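Local coordinates for Lin1840 protein (Listeria innocua serovar 6a, PDB 4ZOC), which probably hydrolyses terminal, non-reducing beta-D-glucosyl residues with release of beta-D-glucose, and takes part in beta-1,2-glucan metabolism, at residues C22-P27 and L300-T305; G475-I480 and N506-E511; H625-I630 and T675-L680. The protein carries 2 engineered substitutions. All blocks are in the same frame, centred on the assembly; numbering follows the deposited sequence.

Contact 1: residues C22-P27 and L300-T305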
loop_
_atom_site.group_PDB
_atom_site.type_symbol
_atom_site.label_atom_id
_atom_site.label_comp_id
_atom_site.label_asym_id
_atom_site.label_seq_id
_atom_site.Cartn_x
_atom_site.Cartn_y
_atom_site.Cartn_z
ATOM N N CYS A 22 -25.774 -4.474 -27.496
ATOM C CA CYS A 22 -24.674 -4.389 -26.550
ATOM C C CYS A 22 -24.494 -3.011 -25.889
ATOM O O CYS A 22 -23.431 -2.758 -25.309
ATOM C CB CYS A 22 -23.340 -4.806 -27.222
ATOM S SG CYS A 22 -23.397 -6.501 -27.857
ATOM N N LEU A 23 -25.531 -2.160 -25.961
ATOM C CA LEU A 23 -25.562 -0.847 -25.368
ATOM C C LEU A 23 -26.630 -0.739 -24.252
ATOM O O LEU A 23 -27.770 -1.176 -24.403
ATOM C CB LEU A 23 -25.847 0.162 -26.423
ATOM C CG LEU A 23 -26.017 1.597 -25.942
ATOM C CD1 LEU A 23 -24.723 2.211 -25.492
ATOM C CD2 LEU A 23 -26.644 2.370 -27.054
ATOM N N GLN A 24 -26.228 -0.150 -23.141
ATOM C CA GLN A 24 -27.125 0.192 -22.038
ATOM C C GLN A 24 -27.207 1.698 -21.843
ATOM O O GLN A 24 -26.176 2.392 -21.801
ATOM C CB GLN A 24 -26.671 -0.491 -20.724
ATOM C CG GLN A 24 -27.619 -0.333 -19.573
ATOM C CD GLN A 24 -27.062 -1.000 -18.364
ATOM O OE1 GLN A 24 -25.994 -0.580 -17.827
ATOM N NE2 GLN A 24 -27.721 -2.073 -17.925
ATOM N N LEU A 25 -28.461 2.180 -21.703
ATOM C CA LEU A 25 -28.764 3.606 -21.568
ATOM C C LEU A 25 -29.598 3.946 -20.359
ATOM O O LEU A 25 -30.366 3.118 -19.903
ATOM C CB LEU A 25 -29.452 4.134 -22.828
ATOM C CG LEU A 25 -28.678 3.956 -24.075
ATOM C CD1 LEU A 25 -29.610 4.437 -25.200
ATOM C CD2 LEU A 25 -27.394 4.727 -24.126
ATOM N N SER A 26 -29.465 5.196 -19.884
ATOM C CA SER A 26 -30.330 5.722 -18.838
ATOM C C SER A 26 -31.765 5.810 -19.387
ATOM O O SER A 26 -31.930 5.937 -20.619
ATOM C CB SER A 26 -29.864 7.103 -18.464
ATOM O OG SER A 26 -28.645 7.021 -17.735
ATOM N N PRO A 27 -32.787 5.774 -18.518
ATOM C CA PRO A 27 -34.151 5.618 -19.053
ATOM C C PRO A 27 -34.649 6.788 -19.922
ATOM O O PRO A 27 -35.496 6.614 -20.852
ATOM C CB PRO A 27 -35.011 5.507 -17.812
ATOM C CG PRO A 27 -34.176 6.132 -16.684
ATOM C CD PRO A 27 -32.773 5.682 -17.054
ATOM N N LEU A 300 -21.739 -5.786 -22.743
ATOM C CA LEU A 300 -22.720 -4.675 -22.559
ATOM C C LEU A 300 -22.000 -3.464 -22.053
ATOM O O LEU A 300 -21.417 -3.533 -20.958
ATOM C CB LEU A 300 -23.816 -5.155 -21.587
ATOM C CG LEU A 300 -25.004 -4.215 -21.353
ATOM C CD1 LEU A 300 -25.667 -3.710 -22.658
ATOM C CD2 LEU A 300 -25.986 -4.839 -20.341
ATOM N N GLU A 301 -22.010 -2.403 -22.851
ATOM C CA GLU A 301 -21.313 -1.161 -22.600
ATOM C C GLU A 301 -22.241 -0.197 -21.888
ATOM O O GLU A 301 -23.274 0.205 -22.428
ATOM C CB GLU A 301 -20.801 -0.550 -23.898
ATOM C CG GLU A 301 -20.064 0.778 -23.692
ATOM C CD GLU A 301 -19.306 1.231 -24.848
ATOM O OE1 GLU A 301 -19.468 0.627 -25.927
ATOM O OE2 GLU A 301 -18.575 2.252 -24.697
ATOM N N MET A 302 -21.876 0.115 -20.637
ATOM C CA MET A 302 -22.739 0.921 -19.822
ATOM C C MET A 302 -22.529 2.429 -20.092
ATOM O O MET A 302 -21.540 3.044 -19.633
ATOM C CB MET A 302 -22.453 0.630 -18.339
ATOM C CG MET A 302 -23.336 1.443 -17.409
ATOM S SD MET A 302 -23.082 1.196 -15.629
ATOM C CE MET A 302 -23.548 -0.525 -15.401
ATOM N N MET A 303 -23.443 3.036 -20.881
ATOM C CA MET A 303 -23.508 4.542 -21.037
ATOM C C MET A 303 -22.363 5.257 -21.720
ATOM O O MET A 303 -22.180 6.446 -21.626
ATOM C CB MET A 303 -23.853 5.165 -19.712
ATOM C CG MET A 303 -25.366 5.165 -19.481
ATOM S SD MET A 303 -26.281 6.175 -20.717
ATOM C CE MET A 303 -25.861 7.831 -20.173
ATOM N N THR A 304 -21.644 4.504 -22.537
ATOM C CA THR A 304 -20.672 5.050 -23.514
ATOM C C THR A 304 -20.934 4.396 -24.874
ATOM O O THR A 304 -21.713 3.432 -24.965
ATOM C CB THR A 304 -19.179 4.955 -23.024
ATOM O OG1 THR A 304 -18.876 3.602 -22.590
ATOM C CG2 THR A 304 -18.982 5.918 -21.915
ATOM N N THR A 305 -20.278 4.962 -25.892
ATOM C CA THR A 305 -20.610 4.799 -27.256
ATOM C C THR A 305 -19.518 4.169 -28.095
ATOM O O THR A 305 -19.637 4.214 -29.292
ATOM C CB THR A 305 -21.004 6.131 -27.878
ATOM O OG1 THR A 305 -19.905 7.029 -27.822
ATOM C CG2 THR A 305 -22.166 6.788 -27.136
#

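Contact 2: residues G475-I480 and N506-E511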
loop_
_atom_site.group_PDB
_atom_site.type_symbol
_atom_site.label_atom_id
_atom_site.label_comp_id
_atom_site.label_asym_id
_atom_site.label_seq_id
_atom_site.Cartn_x
_atom_site.Cartn_y
_atom_site.Cartn_z
ATOM N N GLY A 475 -15.590 9.024 -2.791
ATOM C CA GLY A 475 -15.570 9.585 -1.441
ATOM C C GLY A 475 -14.341 9.098 -0.663
ATOM O O GLY A 475 -14.460 8.436 0.350
ATOM N N SER A 476 -13.155 9.363 -1.183
ATOM C CA SER A 476 -11.926 8.954 -0.538
ATOM C C SER A 476 -11.510 10.019 0.462
ATOM O O SER A 476 -11.431 11.241 0.077
ATOM C CB SER A 476 -10.813 8.818 -1.602
ATOM O OG SER A 476 -10.995 7.653 -2.419
ATOM N N LEU A 477 -11.057 9.547 1.623
ATOM C CA LEU A 477 -10.515 10.403 2.641
ATOM C C LEU A 477 -9.109 10.025 2.937
ATOM O O LEU A 477 -8.863 8.903 3.384
ATOM C CB LEU A 477 -11.275 10.324 3.942
ATOM C CG LEU A 477 -12.609 10.878 4.151
ATOM C CD1 LEU A 477 -13.017 10.705 5.634
ATOM C CD2 LEU A 477 -12.518 12.347 3.758
ATOM N N ALA A 478 -8.177 10.940 2.754
ATOM C CA ALA A 478 -6.802 10.624 3.131
ATOM C C ALA A 478 -6.578 10.432 4.595
ATOM O O ALA A 478 -5.785 9.533 4.977
ATOM C CB ALA A 478 -5.849 11.663 2.578
ATOM N N THR A 479 -7.341 11.121 5.442
ATOM C CA THR A 479 -7.261 10.919 6.888
ATOM C C THR A 479 -8.606 10.421 7.380
ATOM O O THR A 479 -9.673 11.052 7.174
ATOM C CB THR A 479 -6.899 12.228 7.593
ATOM O OG1 THR A 479 -5.656 12.718 7.037
ATOM C CG2 THR A 479 -6.822 12.082 9.061
ATOM N N ILE A 480 -8.592 9.228 7.964
ATOM C CA ILE A 480 -9.842 8.569 8.330
ATOM C C ILE A 480 -10.314 8.996 9.740
ATOM O O ILE A 480 -10.383 8.174 10.701
ATOM C CB ILE A 480 -9.731 7.021 8.219
ATOM C CG1 ILE A 480 -8.540 6.488 8.993
ATOM C CG2 ILE A 480 -9.611 6.644 6.753
ATOM C CD1 ILE A 480 -8.824 5.123 9.575
ATOM N N ASN A 506 -21.562 5.957 10.428
ATOM C CA ASN A 506 -20.428 6.073 9.567
ATOM C C ASN A 506 -20.382 4.946 8.544
ATOM O O ASN A 506 -21.003 3.946 8.745
ATOM C CB ASN A 506 -19.111 6.104 10.346
ATOM C CG ASN A 506 -18.932 4.962 11.280
ATOM O OD1 ASN A 506 -19.782 4.741 12.139
ATOM N ND2 ASN A 506 -17.812 4.217 11.173
ATOM N N GLY A 507 -19.609 5.157 7.446
ATOM C CA GLY A 507 -19.506 4.194 6.359
ATOM C C GLY A 507 -18.172 3.541 6.234
ATOM O O GLY A 507 -17.958 2.803 5.289
ATOM N N ARG A 508 -17.232 3.844 7.133
ATOM C CA ARG A 508 -15.826 3.312 7.099
ATOM C C ARG A 508 -15.312 3.212 8.504
ATOM O O ARG A 508 -15.759 3.961 9.355
ATOM C CB ARG A 508 -14.840 4.237 6.315
ATOM C CG ARG A 508 -14.922 5.707 6.785
ATOM C CD ARG A 508 -13.725 6.567 6.483
ATOM N NE ARG A 508 -13.511 6.593 5.052
ATOM C CZ ARG A 508 -14.213 7.350 4.209
ATOM N NH1 ARG A 508 -15.166 8.134 4.653
ATOM N NH2 ARG A 508 -13.941 7.344 2.927
ATOM N N PRO A 509 -14.358 2.270 8.774
ATOM C CA PRO A 509 -13.517 2.425 9.992
ATOM C C PRO A 509 -12.959 3.819 10.082
ATOM O O PRO A 509 -12.640 4.475 9.044
ATOM C CB PRO A 509 -12.391 1.430 9.735
ATOM C CG PRO A 509 -13.057 0.336 8.858
ATOM C CD PRO A 509 -13.829 1.182 7.919
ATOM N N LEU A 510 -12.882 4.305 11.309
ATOM C CA LEU A 510 -12.384 5.657 11.578
ATOM C C LEU A 510 -11.373 5.527 12.717
ATOM O O LEU A 510 -11.384 4.512 13.453
ATOM C CB LEU A 510 -13.503 6.596 12.001
ATOM C CG LEU A 510 -14.399 7.026 10.835
ATOM C CD1 LEU A 510 -15.697 7.481 11.468
ATOM C CD2 LEU A 510 -13.740 8.008 9.869
ATOM N N GLU A 511 -10.635 6.583 12.946
ATOM C CA GLU A 511 -9.809 6.706 14.166
ATOM C C GLU A 511 -10.712 7.028 15.390
ATOM O O GLU A 511 -11.260 8.135 15.531
ATOM C CB GLU A 511 -8.776 7.812 14.021
ATOM C CG GLU A 511 -7.792 7.677 12.878
ATOM C CD GLU A 511 -6.709 8.764 12.853
ATOM O OE1 GLU A 511 -6.560 9.551 13.855
ATOM O OE2 GLU A 511 -6.002 8.834 11.823
#

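Contact 3: residues H625-I630 and T675-L680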
loop_
_atom_site.group_PDB
_atom_site.type_symbol
_atom_site.label_atom_id
_atom_site.label_comp_id
_atom_site.label_asym_id
_atom_site.label_seq_id
_atom_site.Cartn_x
_atom_site.Cartn_y
_atom_site.Cartn_z
ATOM N N HIS A 625 -13.571 -32.016 11.787
ATOM C CA HIS A 625 -14.827 -31.701 12.439
ATOM C C HIS A 625 -14.600 -31.089 13.825
ATOM O O HIS A 625 -13.970 -31.679 14.688
ATOM C CB HIS A 625 -15.764 -32.909 12.531
ATOM C CG HIS A 625 -16.164 -33.419 11.193
ATOM N ND1 HIS A 625 -17.264 -32.949 10.504
ATOM C CD2 HIS A 625 -15.574 -34.323 10.392
ATOM C CE1 HIS A 625 -17.350 -33.576 9.352
ATOM N NE2 HIS A 625 -16.314 -34.392 9.251
ATOM N N VAL A 626 -15.129 -29.891 14.011
ATOM C CA VAL A 626 -14.892 -29.106 15.212
ATOM C C VAL A 626 -16.223 -28.906 15.896
ATOM O O VAL A 626 -17.198 -28.385 15.294
ATOM C CB VAL A 626 -14.252 -27.737 14.880
ATOM C CG1 VAL A 626 -14.005 -26.994 16.149
ATOM C CG2 VAL A 626 -12.956 -27.912 14.092
ATOM N N GLU A 627 -16.311 -29.375 17.133
ATOM C CA GLU A 627 -17.552 -29.318 17.883
ATOM C C GLU A 627 -17.377 -28.398 19.053
ATOM O O GLU A 627 -16.420 -28.525 19.821
ATOM C CB GLU A 627 -17.946 -30.726 18.402
ATOM C CG GLU A 627 -19.239 -30.714 19.209
ATOM C CD GLU A 627 -19.580 -32.085 19.728
ATOM O OE1 GLU A 627 -20.467 -32.700 19.146
ATOM O OE2 GLU A 627 -18.908 -32.553 20.676
ATOM N N VAL A 628 -18.288 -27.468 19.196
ATOM C CA VAL A 628 -18.142 -26.416 20.178
ATOM C C VAL A 628 -19.414 -26.311 20.996
ATOM O O VAL A 628 -20.483 -26.171 20.458
ATOM C CB VAL A 628 -17.818 -25.029 19.562
ATOM C CG1 VAL A 628 -17.571 -23.994 20.648
ATOM C CG2 VAL A 628 -16.597 -25.099 18.631
ATOM N N THR A 629 -19.256 -26.344 22.308
ATOM C CA THR A 629 -20.379 -26.151 23.239
ATOM C C THR A 629 -20.298 -24.767 23.827
ATOM O O THR A 629 -19.270 -24.336 24.375
ATOM C CB THR A 629 -20.289 -27.175 24.379
ATOM O OG1 THR A 629 -20.350 -28.469 23.787
ATOM C CG2 THR A 629 -21.440 -27.054 25.314
ATOM N N ILE A 630 -21.400 -24.058 23.697
ATOM C CA ILE A 630 -21.454 -22.674 24.177
ATOM C C ILE A 630 -22.582 -22.532 25.179
ATOM O O ILE A 630 -23.655 -23.075 24.979
ATOM C CB ILE A 630 -21.567 -21.663 23.021
ATOM C CG1 ILE A 630 -21.585 -20.235 23.587
ATOM C CG2 ILE A 630 -22.770 -21.942 22.127
ATOM C CD1 ILE A 630 -21.254 -19.178 22.513
ATOM N N THR A 675 -24.747 -26.816 21.337
ATOM C CA THR A 675 -23.568 -27.419 20.728
ATOM C C THR A 675 -23.655 -27.189 19.226
ATOM O O THR A 675 -24.725 -27.420 18.619
ATOM C CB THR A 675 -23.486 -28.914 21.067
ATOM O OG1 THR A 675 -23.270 -29.022 22.475
ATOM C CG2 THR A 675 -22.342 -29.553 20.391
ATOM N N VAL A 676 -22.565 -26.693 18.623
ATOM C CA VAL A 676 -22.589 -26.440 17.175
ATOM C C VAL A 676 -21.390 -27.139 16.639
ATOM O O VAL A 676 -20.374 -27.334 17.341
ATOM C CB VAL A 676 -22.672 -24.922 16.748
ATOM C CG1 VAL A 676 -24.096 -24.411 16.738
ATOM C CG2 VAL A 676 -21.871 -24.027 17.632
ATOM N N THR A 677 -21.512 -27.594 15.419
ATOM C CA THR A 677 -20.422 -28.353 14.817
ATOM C C THR A 677 -20.012 -27.682 13.549
ATOM O O THR A 677 -20.829 -27.120 12.840
ATOM C CB THR A 677 -20.794 -29.829 14.534
ATOM O OG1 THR A 677 -21.957 -29.845 13.689
ATOM C CG2 THR A 677 -21.118 -30.506 15.782
ATOM N N PHE A 678 -18.726 -27.682 13.276
ATOM C CA PHE A 678 -18.227 -27.088 12.010
ATOM C C PHE A 678 -17.434 -28.143 11.258
ATOM O O PHE A 678 -16.758 -28.924 11.866
ATOM C CB PHE A 678 -17.305 -25.891 12.286
ATOM C CG PHE A 678 -17.899 -24.801 13.095
ATOM C CD1 PHE A 678 -18.705 -23.833 12.501
ATOM C CD2 PHE A 678 -17.679 -24.731 14.451
ATOM C CE1 PHE A 678 -19.211 -22.817 13.267
ATOM C CE2 PHE A 678 -18.178 -23.716 15.211
ATOM C CZ PHE A 678 -18.956 -22.764 14.619
ATOM N N GLU A 679 -17.502 -28.180 9.941
ATOM C CA GLU A 679 -16.630 -29.058 9.121
ATOM C C GLU A 679 -15.621 -28.183 8.407
ATOM O O GLU A 679 -15.990 -27.310 7.609
ATOM C CB GLU A 679 -17.459 -29.840 8.093
ATOM C CG GLU A 679 -16.607 -30.804 7.265
ATOM C CD GLU A 679 -17.350 -31.564 6.224
ATOM O OE1 GLU A 679 -16.718 -32.425 5.624
ATOM O OE2 GLU A 679 -18.548 -31.310 5.989
ATOM N N LEU A 680 -14.335 -28.378 8.681
ATOM C CA LEU A 680 -13.309 -27.639 7.927
ATOM C C LEU A 680 -12.844 -28.671 6.932
ATOM O O LEU A 680 -12.174 -29.650 7.327
ATOM C CB LEU A 680 -12.170 -27.179 8.843
ATOM C CG LEU A 680 -12.560 -26.345 10.097
ATOM C CD1 LEU A 680 -11.399 -25.782 10.855
ATOM C CD2 LEU A 680 -13.453 -25.245 9.740
#

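Contact 1: residues C22-P27 and L300-T305
Residues 22-27 and 300-305 carry the first and last strands of the TIM barrel, paired in parallel to close its wall. The carbonyl of Cys22 opens the ladder: Glu301 N reaches Cys22 O at 2.9 Å in a nearly straight bond (174° at the hydrogen), from above the carbonyl plane. Leu23 lies on the same face as Glu301 and extends CD1 to 3.3 Å from Thr304 O. Gln24 is held through both its N and its O by the neighbouring strand, Gln24 N donating to Glu301 O (3.1 Å) and Gln24 O accepting from Met303 N (3.0 Å). Its extended side chain runs alongside that of Met302 on the opposite face, with Ile268 and Leu61 nearby. Met302 CG lies 3.4 Å from Gln24 OE1, and the bend at chi3 (-64°) brings Met302 CE back to the same distance. This buried oxygen finds no polar partner, whereas NE2 bonds Ser59 OG. Met302 also touches Trp271 of the glucose pocket. The bent side chain of Met303 crosses Leu25 at about a right angle, with Leu25 CD2 3.9 Å from Met303 SD. The same sulphur receives a weak hydrogen bond from Ser26 N, 3.4 Å from Met303 SD.

Contact 2: residues G475-I480 and N506-E511
Two hydrogen bonds join loop 475-480 to loop 506-511. Glu511 N donates to Ile480 O (2.8 Å), approaching nearly along the C=O axis. At the other end Arg508 NH2 meets Gly475 O at 2.8 Å; the oxygen lies in the guanidinium plane, but the bond is bent, 138° at the hydrogen. A salt bridge from NH1 to Glu466 fixes the same guanidinium, and hydrogen bonds from NE and NH2 to the carbonyls of Pro145 and Arg146 tie it to the barrel domain. The carboxylate of Glu511 is held by Arg481 and Thr558 OG1. Aliphatic side chains make van der Waals contacts between the two bonds. Leu477 crosses Arg508 at about a right angle and sets its CD1 over one guanidinium face, toward the rim, 3.5 Å from Arg508 NH1. Ile480 has CG1 in the crowded position between N and the carbonyl carbon (chi1 53°), which leaves CG2 4.1 Å from Arg508 CD and CG1 4.1 Å from Glu511 CG. Leu510 sets its CD2 3.5 Å from Ile480 O. Asp589 of the second subunit accepts hydrogen bonds from the backbone N of Ala478 and Thr479. Glu473 of the glucose pocket lies just before residues 475-480 in the first loop. Both loops follow neighbouring parallel strands, 459-465 and 500-505, of the second glycosyl hydrolase family 3 domain, linked by a beta-alpha-beta crossover through helix 484-494.

Contact 3: residues H625-I630 and T675-L680
An antiparallel strand pair in the three-stranded sheet of the fibronectin type III-like sandwich brings residues 625-630 against 675-680. Val626 and Phe678 form one hydrogen-bonded pair, with Phe678 N only 2.6 Å from Val626 O and Val626 N 2.9 Å from Phe678 O, the latter almost straight at 175°. Val628 and Val676 form the next, its two bonds closely matched: Val628 N to Val676 O and Val676 N to Val628 O are both 2.8 Å. The side chains of these four residues share one face. There Phe678 takes its neighbour at the ring edge, Val628 CG2 lying near the ring plane 4.0 Å from Phe678 CE2, while Val626 CG2 meets Leu680 CD1 obliquely. This is the inward side of the beta sandwich: strands 638-648, 659-668 and 699-706 of the facing sheet supply Ile642, Ala662 and Val705, among others, to cover it. The opposite face, carrying the non-hydrogen-bonded pairs, is more polar and more open to solvent. His625 and the extended Glu679 run side by side with ring and carboxylate planes 23° apart, His625 CE1 3.5 Å from Glu679 CG. Their polar ends do not bond; Glu679 OE1 instead hydrogen-bonds Ser623 OG, and the nearby carboxylate might still favour a protonated imidazole. Glu627 stretches alongside Thr677 and, on the diagonal, rests its CG 3.5 Å from Thr675 CG2, while its OE2 bonds Ser612 OG on the other flank. At the far end the side chains of Thr629 and Thr675 cross obliquely and their hydroxyls hydrogen-bond, OG1 to OG1 at 3.2 Å.

The three contacts follow one another along the chain and share no strand or loop. Contact 1 is buried in the wall of the barrel domain, and contact 2 is buried where loops of the second domain meet the barrel domain and the second subunit, with their nearest atoms about 17 Å apart; contact 3 is partly buried and lies on the opposite side of the chain's centre from contact 1. Contacts 1 and 3 both rest on backbone ladders, parallel in one and antiparallel in the other, whereas contact 2 joins its loops by one backbone bond and one from an arginine side chain. Contact 1 sets methionine and leucine side chains and a buried glutamine amide around its ladder, while contact 3 divides into an apolar and a polar face.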